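Local coordinates for protein glutathione S-transferase (Burkholderia glumae, PDB 4ISD) that probably catalyses the conjugation of glutathione to electrophilic substrates, as a bacterial homologue of the glutathione S-transferases, and binds glutathione, at residues 178-181 and 182-185. Sequence-based numbering, arbitrary orientation.
Sequences NRLV and ACGD
The side chain of Cys183 reaches back to Leu180 and Arg179 in the 3-10 turn, and it can be followed atom by atom. Cys183 CB lies 3.4 Å from Leu180 O, the same carbonyl that accepts the backbone N-H of Cys183 in a bond of 3.0 Å between Cys183 N and Leu180 O. From there the sulfur swings away from its own carbonyl carbon to sit beside the backbone N (chi1 -60°), which carries it back along the chain rather than onward. Cys183 SG comes within 3.6 Å of Arg179 O, a van der Waals approach, and more loosely meets a methyl of Leu180, with 4.2 Å between Leu180 CD2 and Cys183 SG. The sulfur is also bonded covalently: its disulfide to Cys144 ties this turn to helix 139-154. The turn belongs to the all-helical C-terminal domain of the glutathione transferase fold, in the loop that leaves helix 168-177 and leads to helix 189-199. Two successive i to i+3 bonds shape it, the other being that of Ala182 N to Arg179 O at 3.1 Å (N-H...O angle 154°). In both, the donor stands well above the carbonyl plane, by 60° at Arg179 O, consistent with the tight winding of a 3-10 turn. Ala182 is exposed, and its small methyl, Ala182 CB, can sit 3.7 Å from Arg179 O without crowding the bond. Leu180 is the buried member: its branched apolar end packs on Leu147 and Leu148 of helix 139-154, the helix that also supplies the disulfide partner. The end of the long Arg179 side chain leads away from Ala182 and Cys183, and the side chain lies about 8 Å from a bound glutathione, while the backbone carbonyl of Arg179 serves the turn.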
loop_
_atom_site.group_PDB
_atom_site.type_symbol
_atom_site.label_atom_id
_atom_site.label_comp_id
_atom_site.label_asym_id
_atom_site.label_seq_id
_atom_site.Cartn_x
_atom_site.Cartn_y
_atom_site.Cartn_z
ATOM N N ASN A 178 11.997 9.266 -11.718
ATOM C CA ASN A 178 12.507 10.610 -11.976
ATOM C C ASN A 178 13.430 11.118 -10.869
ATOM O O ASN A 178 14.025 12.190 -10.990
ATOM C CB ASN A 178 11.365 11.596 -12.260
ATOM C CG ASN A 178 10.883 11.531 -13.713
ATOM O OD1 ASN A 178 9.848 10.920 -14.024
ATOM N ND2 ASN A 178 11.646 12.154 -14.611
ATOM N N ARG A 179 13.557 10.334 -9.800
ATOM C CA ARG A 179 14.428 10.684 -8.682
ATOM C C ARG A 179 15.853 10.244 -8.957
ATOM O O ARG A 179 16.777 10.584 -8.205
ATOM C CB ARG A 179 13.950 10.023 -7.391
ATOM C CG ARG A 179 12.556 10.410 -6.962
ATOM C CD ARG A 179 12.486 11.844 -6.486
ATOM N NE ARG A 179 11.211 12.092 -5.823
ATOM C CZ ARG A 179 10.964 13.138 -5.042
ATOM N NH1 ARG A 179 9.771 13.279 -4.474
ATOM N NH2 ARG A 179 11.914 14.039 -4.826
ATOM N N LEU A 180 16.026 9.470 -10.024
ATOM C CA LEU A 180 17.350 8.991 -10.399
ATOM C C LEU A 180 18.229 10.172 -10.799
ATOM O O LEU A 180 19.457 10.131 -10.665
ATOM C CB LEU A 180 17.252 7.968 -11.532
ATOM C CG LEU A 180 16.705 6.600 -11.114
ATOM C CD1 LEU A 180 16.715 5.647 -12.304
ATOM C CD2 LEU A 180 17.531 6.038 -9.970
ATOM N N VAL A 181 17.578 11.238 -11.254
ATOM C CA VAL A 181 18.264 12.449 -11.664
ATOM C C VAL A 181 19.084 13.060 -10.520
ATOM O O VAL A 181 20.099 13.727 -10.765
ATOM C CB VAL A 181 17.276 13.488 -12.266
ATOM C CG1 VAL A 181 16.484 14.163 -11.173
ATOM C CG2 VAL A 181 18.016 14.522 -13.070
ATOM N N ALA A 182 18.669 12.814 -9.277
ATOM C CA ALA A 182 19.363 13.384 -8.115
ATOM C C ALA A 182 20.457 12.469 -7.551
ATOM O O ALA A 182 21.171 12.837 -6.607
ATOM C CB ALA A 182 18.370 13.749 -7.030
ATOM N N CYS A 183 20.581 11.278 -8.133
ATOM C CA CYS A 183 21.562 10.299 -7.680
ATOM C C CYS A 183 22.903 10.517 -8.371
ATOM O O CYS A 183 23.119 11.536 -9.025
ATOM C CB CYS A 183 21.058 8.870 -7.919
ATOM S SG CYS A 183 19.487 8.443 -7.074
ATOM N N GLY A 184 23.801 9.551 -8.226
ATOM C CA GLY A 184 25.148 9.698 -8.731
ATOM C C GLY A 184 25.642 8.470 -9.465
ATOM O O GLY A 184 26.850 8.289 -9.649
ATOM N N ASP A 185 24.710 7.619 -9.879
ATOM C CA ASP A 185 25.052 6.487 -10.735
ATOM C C ASP A 185 24.586 6.721 -12.175
ATOM O O ASP A 185 23.567 7.373 -12.413
ATOM C CB ASP A 185 24.460 5.191 -10.179
ATOM C CG ASP A 185 25.324 4.570 -9.096
ATOM O OD1 ASP A 185 26.217 5.267 -8.562
ATOM O OD2 ASP A 185 25.107 3.382 -8.782
#